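Local coordinates for Cas13d (uncultured Ruminococcus sp, PDB 6IV9), which binds CRISPR RNA as an RNA-guided effector whose two HEPN domains govern CRISPR RNA maturation and target cleavage, at residues 109-112 / 113-116; 176-179 / 180-183; 358-361 / 362-365; 648-651 / 652-655. The protein carries 2 engineered substitutions. All coordinates share one frame; numbering follows the deposited sequence.

Interaction 1: 109-112 / 113-116; sequences DVNE and VNIT
Asn111 folds its side-chain amide back over the turn of a beta hairpin and meets the backbone of Val113 and Asn114. Its CG sits between the backbone N and the carbonyl carbon (chi1 61°), which swings OD1 inward. There OD1 accepts two bonds. Val113 N reaches Asn111 OD1 at 2.9 Å, in the carbonyl plane, and this closes an Asx turn. Asn114 N lies 2.8 Å from Asn111 OD1, well above that plane, but its N-H points almost straight at the oxygen. Asn111 N in turn donates to Asn114 O at 3.0 Å. The amide nitrogen is used too: Asn111 ND2 bonds Asp109 OD2 at 3.1 Å, which helps fix the flip of the amide. An alanine here would lack the amide and is likely to leave Val113 N and Asn114 N without their shared acceptor, so that the turn is less firmly held.

The packed side is that of Val110 and Ile115, an antiparallel non-hydrogen-bonded pair. Both are buried, and Val110 CG1 lies 4.3 Å from Ile115 CG1. The looser parts are the opposite face, with exposed Asp109, and the turn tip, with exposed Glu112. A water donates both to Asp109 O and to Thr116 OG1, beside the backbone bond from Thr116 N to Asp109 O (3.0 Å). Thr116 OG1 is also hydrogen-bonded to Asn130.

Val113 packs on a sugar of the bound RNA and on His136. The turn links strands 105-110 and 114-119. Strand 114-119 is the middle of a three-stranded antiparallel sheet, between 105-110 and 129-132.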
loop_
_atom_site.group_PDB
_atom_site.type_symbol
_atom_site.label_atom_id
_atom_site.label_comp_id
_atom_site.label_asym_id
_atom_site.label_seq_id
_atom_site.Cartn_x
_atom_site.Cartn_y
_atom_site.Cartn_z
ATOM N N ASP A 109 30.801 -13.135 27.186
ATOM C CA ASP A 109 31.005 -14.591 27.067
ATOM C C ASP A 109 30.083 -15.185 26.006
ATOM O O ASP A 109 28.948 -14.780 25.931
ATOM C CB ASP A 109 30.823 -15.255 28.425
ATOM C CG ASP A 109 30.965 -16.753 28.368
ATOM O OD1 ASP A 109 32.030 -17.218 27.981
ATOM O OD2 ASP A 109 30.000 -17.423 28.701
ATOM N N VAL A 110 30.618 -16.099 25.208
ATOM C CA VAL A 110 29.822 -16.855 24.207
ATOM C C VAL A 110 29.976 -18.326 24.566
ATOM O O VAL A 110 31.082 -18.753 24.726
ATOM C CB VAL A 110 30.292 -16.617 22.761
ATOM C CG1 VAL A 110 29.583 -17.540 21.795
ATOM C CG2 VAL A 110 30.121 -15.181 22.334
ATOM N N ASN A 111 28.873 -19.040 24.683
ATOM C CA ASN A 111 28.918 -20.488 24.974
ATOM C C ASN A 111 27.867 -21.198 24.121
ATOM O O ASN A 111 27.207 -20.556 23.329
ATOM C CB ASN A 111 28.838 -20.813 26.460
ATOM C CG ASN A 111 27.559 -20.317 27.072
ATOM O OD1 ASN A 111 26.493 -20.725 26.677
ATOM N ND2 ASN A 111 27.675 -19.430 28.031
ATOM N N GLU A 112 27.696 -22.487 24.350
ATOM C CA GLU A 112 26.779 -23.295 23.526
ATOM C C GLU A 112 25.354 -22.754 23.613
ATOM O O GLU A 112 24.656 -22.834 22.633
ATOM C CB GLU A 112 26.789 -24.737 24.014
ATOM C CG GLU A 112 25.719 -25.570 23.361
ATOM C CD GLU A 112 25.750 -27.043 23.700
ATOM O OE1 GLU A 112 26.207 -27.372 24.799
ATOM O OE2 GLU A 112 25.318 -27.843 22.859
ATOM N N VAL A 113 24.964 -22.250 24.777
ATOM C CA VAL A 113 23.555 -21.834 25.008
ATOM C C VAL A 113 23.341 -20.329 24.910
ATOM O O VAL A 113 22.331 -19.941 24.367
ATOM C CB VAL A 113 23.089 -22.315 26.386
ATOM C CG1 VAL A 113 21.658 -21.905 26.659
ATOM C CG2 VAL A 113 23.273 -23.801 26.552
ATOM N N ASN A 114 24.267 -19.529 25.423
ATOM C CA ASN A 114 23.996 -18.078 25.495
ATOM C C ASN A 114 25.113 -17.221 24.934
ATOM O O ASN A 114 26.236 -17.670 24.867
ATOM C CB ASN A 114 23.819 -17.598 26.931
ATOM C CG ASN A 114 22.644 -18.252 27.608
ATOM O OD1 ASN A 114 22.826 -19.094 28.465
ATOM N ND2 ASN A 114 21.441 -17.881 27.220
ATOM N N ILE A 115 24.720 -16.009 24.575
ATOM C CA ILE A 115 25.617 -14.938 24.091
ATOM C C ILE A 115 25.359 -13.743 24.997
ATOM O O ILE A 115 24.216 -13.374 25.143
ATOM C CB ILE A 115 25.317 -14.600 22.628
ATOM C CG1 ILE A 115 25.687 -15.754 21.697
ATOM C CG2 ILE A 115 26.002 -13.311 22.240
ATOM C CD1 ILE A 115 25.127 -15.613 20.320
ATOM N N THR A 116 26.408 -13.204 25.594
ATOM C CA THR A 116 26.233 -12.032 26.468
ATOM C C THR A 116 26.907 -10.857 25.788
ATOM O O THR A 116 27.938 -11.042 25.221
ATOM C CB THR A 116 26.833 -12.242 27.857
ATOM O OG1 THR A 116 26.180 -13.355 28.441
ATOM C CG2 THR A 116 26.627 -11.054 28.756
HETATM O O HOH W 1 26.918 -16.046 27.662
#

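Interaction 2: 176-179 / 180-183; sequences ILDI and EKIL. With nucleotides of chain B.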
loop_
_atom_site.group_PDB
_atom_site.type_symbol
_atom_site.label_atom_id
_atom_site.label_comp_id
_atom_site.label_asym_id
_atom_site.label_seq_id
_atom_site.Cartn_x
_atom_site.Cartn_y
_atom_site.Cartn_z
ATOM N N ILE A 176 12.356 -11.210 -1.198
ATOM C CA ILE A 176 11.821 -11.282 -2.587
ATOM C C ILE A 176 10.390 -11.831 -2.557
ATOM O O ILE A 176 9.567 -11.300 -3.238
ATOM C CB ILE A 176 12.735 -12.069 -3.539
ATOM C CG1 ILE A 176 14.134 -11.459 -3.620
ATOM C CG2 ILE A 176 12.095 -12.181 -4.902
ATOM C CD1 ILE A 176 15.131 -12.307 -4.337
ATOM N N LEU A 177 10.106 -12.828 -1.726
ATOM C CA LEU A 177 8.730 -13.378 -1.657
ATOM C C LEU A 177 7.756 -12.285 -1.200
ATOM O O LEU A 177 6.652 -12.290 -1.675
ATOM C CB LEU A 177 8.695 -14.575 -0.716
ATOM C CG LEU A 177 9.589 -15.740 -1.117
ATOM C CD1 LEU A 177 9.390 -16.912 -0.178
ATOM C CD2 LEU A 177 9.363 -16.137 -2.555
ATOM N N ASP A 178 8.190 -11.413 -0.290
ATOM C CA ASP A 178 7.372 -10.285 0.230
ATOM C C ASP A 178 7.043 -9.314 -0.910
ATOM O O ASP A 178 5.963 -8.785 -0.927
ATOM C CB ASP A 178 8.061 -9.564 1.383
ATOM C CG ASP A 178 8.049 -10.357 2.673
ATOM O OD1 ASP A 178 7.264 -11.285 2.757
ATOM O OD2 ASP A 178 8.827 -10.033 3.567
ATOM N N ILE A 179 8.006 -9.081 -1.793
ATOM C CA ILE A 179 7.773 -8.189 -2.958
ATOM C C ILE A 179 6.655 -8.808 -3.801
ATOM O O ILE A 179 5.781 -8.100 -4.233
ATOM C CB ILE A 179 9.065 -8.038 -3.780
ATOM C CG1 ILE A 179 10.096 -7.176 -3.053
ATOM C CG2 ILE A 179 8.764 -7.507 -5.167
ATOM C CD1 ILE A 179 11.454 -7.171 -3.678
ATOM N N GLU A 180 6.722 -10.109 -4.030
ATOM C CA GLU A 180 5.683 -10.775 -4.847
ATOM C C GLU A 180 4.330 -10.739 -4.127
ATOM O O GLU A 180 3.362 -10.553 -4.797
ATOM C CB GLU A 180 6.181 -12.102 -5.406
ATOM C CG GLU A 180 7.386 -11.899 -6.296
ATOM C CD GLU A 180 8.028 -13.152 -6.855
ATOM O OE1 GLU A 180 7.372 -14.161 -6.866
ATOM O OE2 GLU A 180 9.178 -13.092 -7.238
ATOM N N LYS A 181 4.308 -10.895 -2.803
ATOM C CA LYS A 181 3.016 -10.895 -2.071
ATOM C C LYS A 181 2.338 -9.541 -2.247
ATOM O O LYS A 181 1.173 -9.519 -2.524
ATOM C CB LYS A 181 3.185 -10.964 -0.549
ATOM C CG LYS A 181 3.763 -12.225 0.042
ATOM C CD LYS A 181 3.446 -12.433 1.497
ATOM C CE LYS A 181 3.815 -11.326 2.448
ATOM N NZ LYS A 181 4.053 -11.864 3.809
ATOM N N ILE A 182 3.083 -8.462 -2.057
ATOM C CA ILE A 182 2.484 -7.104 -2.179
ATOM C C ILE A 182 2.058 -6.821 -3.623
ATOM O O ILE A 182 1.045 -6.219 -3.810
ATOM C CB ILE A 182 3.336 -6.002 -1.524
ATOM C CG1 ILE A 182 2.478 -4.785 -1.190
ATOM C CG2 ILE A 182 4.520 -5.621 -2.373
ATOM C CD1 ILE A 182 1.620 -4.964 0.015
ATOM N N LEU A 183 2.832 -7.253 -4.607
ATOM C CA LEU A 183 2.438 -7.035 -6.020
ATOM C C LEU A 183 1.153 -7.811 -6.318
ATOM O O LEU A 183 0.347 -7.309 -7.049
ATOM C CB LEU A 183 3.572 -7.443 -6.954
ATOM C CG LEU A 183 4.735 -6.467 -7.008
ATOM C CD1 LEU A 183 5.878 -7.053 -7.807
ATOM C CD2 LEU A 183 4.294 -5.135 -7.575
ATOM P P A B 28 4.032 -9.781 6.798
ATOM O OP1 A B 28 5.088 -9.867 5.769
ATOM O OP2 A B 28 3.546 -11.032 7.484
ATOM O "O5'" A B 28 4.455 -8.839 8.023
ATOM C "C5'" A B 28 5.267 -7.641 7.886
ATOM C "C4'" A B 28 5.876 -7.411 9.234
ATOM O "O4'" A B 28 4.828 -7.192 10.233
ATOM C "C3'" A B 28 6.706 -8.579 9.776
ATOM O "O3'" A B 28 7.654 -8.022 10.687
ATOM C "C2'" A B 28 5.705 -9.344 10.642
ATOM O "O2'" A B 28 6.293 -10.168 11.642
ATOM C "C1'" A B 28 4.856 -8.204 11.212
ATOM N N9 A B 28 3.464 -8.597 11.532
ATOM C C8 A B 28 2.628 -9.332 10.733
ATOM N N7 A B 28 1.449 -9.548 11.262
ATOM C C5 A B 28 1.509 -8.905 12.488
ATOM C C6 A B 28 0.603 -8.830 13.556
ATOM N N6 A B 28 -0.618 -9.348 13.516
ATOM N N1 A B 28 0.974 -8.140 14.647
ATOM C C2 A B 28 2.200 -7.610 14.687
ATOM N N3 A B 28 3.182 -7.697 13.787
ATOM C C4 A B 28 2.765 -8.372 12.696
ATOM P P A B 27 0.686 -13.272 5.533
ATOM O OP1 A B 27 -0.568 -13.681 4.817
ATOM O OP2 A B 27 1.949 -13.823 5.043
ATOM O "O5'" A B 27 1.001 -11.733 5.514
ATOM C "C5'" A B 27 -0.082 -10.840 5.849
ATOM C "C4'" A B 27 0.389 -9.440 5.755
ATOM O "O4'" A B 27 -0.688 -8.548 6.041
ATOM C "C3'" A B 27 1.464 -9.068 6.777
ATOM O "O3'" A B 27 2.727 -8.945 6.153
ATOM C "C2'" A B 27 1.032 -7.685 7.301
ATOM O "O2'" A B 27 2.080 -6.729 7.218
ATOM C "C1'" A B 27 -0.139 -7.332 6.370
ATOM N N9 A B 27 -1.161 -6.507 6.993
ATOM C C8 A B 27 -1.618 -5.323 6.473
ATOM N N7 A B 27 -2.465 -4.702 7.246
ATOM C C5 A B 27 -2.591 -5.539 8.348
ATOM C C6 A B 27 -3.371 -5.457 9.516
ATOM N N6 A B 27 -4.183 -4.431 9.791
ATOM N N1 A B 27 -3.242 -6.448 10.432
ATOM C C2 A B 27 -2.431 -7.472 10.149
ATOM N N3 A B 27 -1.698 -7.688 9.061
ATOM C C4 A B 27 -1.810 -6.666 8.195
#
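Asp178 and Lys181 lie side by side on one helix, and their torsions turn both charged ends the same way. Both have CG anti to the carbonyl carbon (chi1 -73° for Asp178 and -66° for Lys181). The lysine chain then bends at chi3 (-55°), which brings its ammonium group up beside the carboxylate.

Lys181 NZ and Asp178 OD1 form a salt bridge at 3.4 Å. The hydrogen bond within it is weak. The stronger partners of the lysine are RNA phosphates. Lys181 NZ donates to OP1 of A28 of chain B at 3.0 Å and to OP2 of A27 of chain B at 3.1 Å. One ammonium group thus joins two successive phosphates, and the carboxylate probably helps to hold it in place. Asp178 OD2 makes a second salt bridge, with Lys524. A methionine in place of Lys181 would probably leave both phosphates without this positive charge and Asp178 OD1 without its mate.

The rest is mostly van der Waals contact and backbone bonds. Ile179 CG2 touches Leu183 CD1 at 3.9 Å, one turn on. Ile176 CG2 lies 3.8 Å from Glu180 OE2, and that oxygen is hydrogen-bonded to Tyr304 OH. Four backbone bonds from residue i+4 to residue i run through the stretch, among them Ile182 N to Asp178 O at 3.1 Å.

Helices 511-535 and 713-760 cover this buried part of helix 168-197. A magnesium ion lies about 4 Å from the side chain of Asp178. The arrangement is an i to i+3 salt bridge on a helix, set here at a backbone-phosphate site for the bound RNA.

Interaction 3: 358-361 / 362-365; sequences RLYY and DFIV. With nucleotides of chain B.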
loop_
_atom_site.group_PDB
_atom_site.type_symbol
_atom_site.label_atom_id
_atom_site.label_comp_id
_atom_site.label_asym_id
_atom_site.label_seq_id
_atom_site.Cartn_x
_atom_site.Cartn_y
_atom_site.Cartn_z
ATOM N N ARG A 358 19.360 24.356 -3.732
ATOM C CA ARG A 358 19.634 22.919 -3.943
ATOM C C ARG A 358 18.979 22.101 -2.824
ATOM O O ARG A 358 18.391 21.081 -3.125
ATOM C CB ARG A 358 21.135 22.703 -4.096
ATOM C CG ARG A 358 21.676 23.333 -5.369
ATOM C CD ARG A 358 23.085 22.910 -5.708
ATOM N NE ARG A 358 23.999 23.298 -4.661
ATOM C CZ ARG A 358 24.861 24.298 -4.750
ATOM N NH1 ARG A 358 24.970 24.985 -5.870
ATOM N NH2 ARG A 358 25.620 24.606 -3.720
ATOM N N LEU A 359 19.076 22.567 -1.586
ATOM C CA LEU A 359 18.458 21.841 -0.454
ATOM C C LEU A 359 16.938 21.805 -0.626
ATOM O O LEU A 359 16.348 20.814 -0.293
ATOM C CB LEU A 359 18.858 22.501 0.862
ATOM C CG LEU A 359 20.260 22.166 1.356
ATOM C CD1 LEU A 359 20.719 23.157 2.401
ATOM C CD2 LEU A 359 20.324 20.758 1.898
ATOM N N TYR A 360 16.350 22.896 -1.082
ATOM C CA TYR A 360 14.885 22.964 -1.272
ATOM C C TYR A 360 14.436 21.988 -2.357
ATOM O O TYR A 360 13.427 21.344 -2.192
ATOM C CB TYR A 360 14.391 24.391 -1.468
ATOM C CG TYR A 360 12.912 24.513 -1.239
ATOM C CD1 TYR A 360 12.399 24.563 0.036
ATOM C CD2 TYR A 360 12.024 24.528 -2.288
ATOM C CE1 TYR A 360 11.042 24.651 0.268
ATOM C CE2 TYR A 360 10.664 24.623 -2.079
ATOM C CZ TYR A 360 10.171 24.684 -0.797
ATOM O OH TYR A 360 8.841 24.786 -0.581
ATOM N N TYR A 361 15.214 21.869 -3.428
ATOM C CA TYR A 361 14.860 20.892 -4.480
ATOM C C TYR A 361 14.896 19.502 -3.844
ATOM O O TYR A 361 14.046 18.704 -4.132
ATOM C CB TYR A 361 15.805 20.952 -5.680
ATOM C CG TYR A 361 15.458 19.967 -6.761
ATOM C CD1 TYR A 361 14.542 20.283 -7.738
ATOM C CD2 TYR A 361 16.014 18.709 -6.794
ATOM C CE1 TYR A 361 14.185 19.388 -8.722
ATOM C CE2 TYR A 361 15.665 17.795 -7.768
ATOM C CZ TYR A 361 14.751 18.135 -8.741
ATOM O OH TYR A 361 14.402 17.264 -9.716
ATOM N N ASP A 362 15.887 19.256 -3.001
ATOM C CA ASP A 362 16.001 17.943 -2.326
ATOM C C ASP A 362 14.773 17.741 -1.444
ATOM O O ASP A 362 14.148 16.717 -1.555
ATOM C CB ASP A 362 17.255 17.895 -1.458
ATOM C CG ASP A 362 17.448 16.624 -0.654
ATOM O OD1 ASP A 362 16.468 16.047 -0.215
ATOM O OD2 ASP A 362 18.585 16.256 -0.455
ATOM N N PHE A 363 14.409 18.754 -0.686
ATOM C CA PHE A 363 13.279 18.663 0.258
ATOM C C PHE A 363 11.989 18.318 -0.489
ATOM O O PHE A 363 11.202 17.599 0.055
ATOM C CB PHE A 363 13.168 19.995 0.994
ATOM C CG PHE A 363 12.014 20.128 1.947
ATOM C CD1 PHE A 363 12.092 19.622 3.227
ATOM C CD2 PHE A 363 10.865 20.786 1.572
ATOM C CE1 PHE A 363 11.037 19.759 4.102
ATOM C CE2 PHE A 363 9.811 20.920 2.449
ATOM C CZ PHE A 363 9.898 20.401 3.707
ATOM N N ILE A 364 11.754 18.914 -1.649
ATOM C CA ILE A 364 10.522 18.616 -2.431
ATOM C C ILE A 364 10.558 17.271 -3.167
ATOM O O ILE A 364 9.644 16.505 -3.003
ATOM C CB ILE A 364 10.229 19.767 -3.409
ATOM C CG1 ILE A 364 9.967 21.075 -2.668
ATOM C CG2 ILE A 364 9.090 19.416 -4.341
ATOM C CD1 ILE A 364 8.710 21.072 -1.858
ATOM N N VAL A 365 11.606 17.027 -3.941
ATOM C CA VAL A 365 11.663 15.854 -4.854
ATOM C C VAL A 365 12.337 14.626 -4.241
ATOM O O VAL A 365 11.852 13.540 -4.486
ATOM C CB VAL A 365 12.350 16.260 -6.167
ATOM C CG1 VAL A 365 12.446 15.113 -7.138
ATOM C CG2 VAL A 365 11.663 17.444 -6.812
ATOM P P U B 43 4.428 17.673 -2.127
ATOM O OP1 U B 43 5.264 16.420 -2.030
ATOM O OP2 U B 43 4.249 18.506 -0.939
ATOM O "O5'" U B 43 5.131 18.492 -3.291
ATOM C "C5'" U B 43 4.559 19.709 -3.792
ATOM C "C4'" U B 43 5.606 20.487 -4.557
ATOM O "O4'" U B 43 5.890 19.712 -5.738
ATOM C "C3'" U B 43 5.152 21.855 -5.097
ATOM O "O3'" U B 43 5.443 22.795 -4.077
ATOM C "C2'" U B 43 6.018 22.001 -6.358
ATOM O "O2'" U B 43 7.322 22.285 -5.903
ATOM C "C1'" U B 43 6.039 20.557 -6.881
ATOM N N1 U B 43 4.968 20.254 -7.840
ATOM C C2 U B 43 5.028 20.838 -9.082
ATOM O O2 U B 43 5.945 21.549 -9.435
ATOM N N3 U B 43 3.975 20.552 -9.905
ATOM C C4 U B 43 2.893 19.759 -9.627
ATOM O O4 U B 43 2.031 19.594 -10.488
ATOM C C5 U B 43 2.898 19.186 -8.323
ATOM C C6 U B 43 3.907 19.448 -7.492
#
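Tyr361 receives Val365 over one face of its ring, one helical turn further along. Val365 CG2 stands 3.9 Å from the ring centroid, 22° off the ring normal, a CH-pi contact. The methyl is offset toward the rim, and Tyr361 CZ lies 3.7 Å from Val365 CG2. The ring of Tyr361 leaves the helix with CG opposite the backbone N (chi1 -180°), a position that lays it alongside the next turn. Its hydroxyl is well held: Tyr361 OH is hydrogen-bonded to Asn330 OD1 and to Lys490 N. Phe333 meets the same ring edge-to-face.

Tyr360 serves another side of the helix. Tyr360 CE2 touches Ile364 CG1 at 3.7 Å. The planes of the Tyr360 and Phe363 rings differ by 28°, but the rings are so displaced that there is little stacking. Tyr360 CE1 and Phe363 CD2 are 4.1 Å apart. Tyr360 OH bonds Asn340 ND2. Ile364 turns its other branch to the RNA: Ile364 CG2 lies 3.5 Å from O4' of U43 of chain B, a van der Waals touch on the ribose.

Asp362 meets the preceding turn through its CB, 3.3 Å from Leu359 O. Asp362 OD1 bonds Ser368 OG. The backbone adds bonds such as Val365 N to Tyr361 O at 3.0 Å, although the helix has a wider pi-type turn at 362-365.

Helix 353-366 packs among helices 333-336, 338-347 and 400-418. Phe409 of helix 400-418 meets both Tyr360 and Phe363 edge-to-face, and helices 333-336 and 338-347 pack against Tyr360.

Interaction 4: 648-651 / 652-655; sequences AKNE and KVVM
Asn650 is the N-cap that receives Val653 and Val654 of the helix that follows, and its backbone (phi -89°, psi 101°) leaves the helical range just before the first turn. Its own carbonyl already belongs to the helix: Val654 N donates to Asn650 O at 3.1 Å, and the bond is almost straight. Met655 N then bonds Glu651 O at 2.7 Å.

The side chain of Asn650 closes the helix end. CG stands opposite the backbone N (chi1 -169°), and this turns OD1 over the first turn. Val653 N donates to Asn650 OD1 at 3.3 Å, from well above the amide plane. The N-H itself points nearly straight at the oxygen. Lys652 N adds a weak bond to Asn650 OD1 at 3.0 Å, with a poorer angle. OD1 therefore serves two N-H groups that lack an acceptor one turn earlier in the helix. Such a helix start is likely to favour the partial negative charge of the amide oxygen.

The apolar part of the contact is small. Val653 crosses Asn650 at about a right angle, and its CG2 lies 3.6 Å from Asn650 CG. Val654 CG2 touches the backbone of the preceding loop, 3.7 Å from Ala648 O. Lys652 NZ donates instead to Arg843 O and Ile842 O.

Residues 648-650 link helix 641-647 to helix 651-660. Ala648, Val653 and Val654 face the long helix 713-760, touching Tyr727, Leu734 and Val730 among others. Glu651 and Met655 lie along helix 683-696.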
loop_
_atom_site.group_PDB
_atom_site.type_symbol
_atom_site.label_atom_id
_atom_site.label_comp_id
_atom_site.label_asym_id
_atom_site.label_seq_id
_atom_site.Cartn_x
_atom_site.Cartn_y
_atom_site.Cartn_z
ATOM N N ALA A 648 -25.752 3.348 1.853
ATOM C CA ALA A 648 -25.744 4.512 2.769
ATOM C C ALA A 648 -27.069 4.636 3.520
ATOM O O ALA A 648 -27.128 5.383 4.457
ATOM C CB ALA A 648 -25.448 5.787 2.039
ATOM N N LYS A 649 -28.098 3.943 3.058
ATOM C CA LYS A 649 -29.432 4.022 3.705
ATOM C C LYS A 649 -29.473 3.113 4.927
ATOM O O LYS A 649 -30.408 3.203 5.692
ATOM C CB LYS A 649 -30.526 3.654 2.709
ATOM C CG LYS A 649 -30.770 4.720 1.663
ATOM C CD LYS A 649 -31.669 4.266 0.581
ATOM C CE LYS A 649 -31.697 5.258 -0.554
ATOM N NZ LYS A 649 -32.649 4.847 -1.607
ATOM N N ASN A 650 -28.451 2.297 5.088
ATOM C CA ASN A 650 -28.412 1.344 6.210
ATOM C C ASN A 650 -27.770 2.017 7.420
ATOM O O ASN A 650 -26.572 2.055 7.495
ATOM C CB ASN A 650 -27.644 0.105 5.794
ATOM C CG ASN A 650 -27.811 -0.994 6.800
ATOM O OD1 ASN A 650 -27.793 -0.740 7.997
ATOM N ND2 ASN A 650 -28.011 -2.197 6.317
ATOM N N GLU A 651 -28.590 2.463 8.360
ATOM C CA GLU A 651 -28.077 3.185 9.547
ATOM C C GLU A 651 -27.137 2.309 10.374
ATOM O O GLU A 651 -26.245 2.846 10.970
ATOM C CB GLU A 651 -29.220 3.822 10.326
ATOM C CG GLU A 651 -29.802 4.997 9.574
ATOM C CD GLU A 651 -31.046 5.578 10.209
ATOM O OE1 GLU A 651 -30.947 6.630 10.801
ATOM O OE2 GLU A 651 -32.088 4.953 10.103
ATOM N N LYS A 652 -27.370 1.010 10.427
ATOM C CA LYS A 652 -26.480 0.154 11.244
ATOM C C LYS A 652 -25.061 0.166 10.683
ATOM O O LYS A 652 -24.135 0.232 11.455
ATOM C CB LYS A 652 -27.013 -1.272 11.285
ATOM C CG LYS A 652 -28.156 -1.469 12.260
ATOM C CD LYS A 652 -28.463 -2.909 12.497
ATOM C CE LYS A 652 -29.023 -3.581 11.276
ATOM N NZ LYS A 652 -29.665 -4.865 11.633
ATOM N N VAL A 653 -24.940 0.031 9.373
ATOM C CA VAL A 653 -23.600 0.065 8.724
ATOM C C VAL A 653 -22.969 1.446 8.912
ATOM O O VAL A 653 -21.857 1.520 9.333
ATOM C CB VAL A 653 -23.741 -0.238 7.226
ATOM C CG1 VAL A 653 -22.430 -0.040 6.509
ATOM C CG2 VAL A 653 -24.290 -1.625 6.981
ATOM N N VAL A 654 -23.711 2.506 8.621
ATOM C CA VAL A 654 -23.173 3.886 8.766
ATOM C C VAL A 654 -22.823 4.153 10.231
ATOM O O VAL A 654 -21.797 4.694 10.485
ATOM C CB VAL A 654 -24.155 4.917 8.201
ATOM C CG1 VAL A 654 -23.752 6.324 8.564
ATOM C CG2 VAL A 654 -24.295 4.749 6.708
ATOM N N MET A 655 -23.666 3.721 11.155
ATOM C CA MET A 655 -23.383 3.915 12.598
ATOM C C MET A 655 -22.118 3.137 12.970
ATOM O O MET A 655 -21.381 3.606 13.801
ATOM C CB MET A 655 -24.559 3.483 13.479
ATOM C CG MET A 655 -25.663 4.514 13.578
ATOM S SD MET A 655 -25.161 6.050 14.346
ATOM C CE MET A 655 -25.029 5.545 16.055
#

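All four contacts are local, and no two of them touch or share a helix or strand. Interactions 2 and 3 are buried within helices. Interactions 1 and 4 are partly buried and sit where a chain turns or a helix starts, and in both an asparagine oxygen gathers backbone N-H groups. Interaction 2 meets the RNA by charge, through phosphates. Interaction 3 meets it by van der Waals touch of an isoleucine methyl on a sugar and is otherwise aromatic. Interaction 1 lies furthest from the centre of the chain, about 41 Å between centres, against about 12 Å for interaction 2. Interaction 4 keeps about 11 Å between its nearest atom and the RNA.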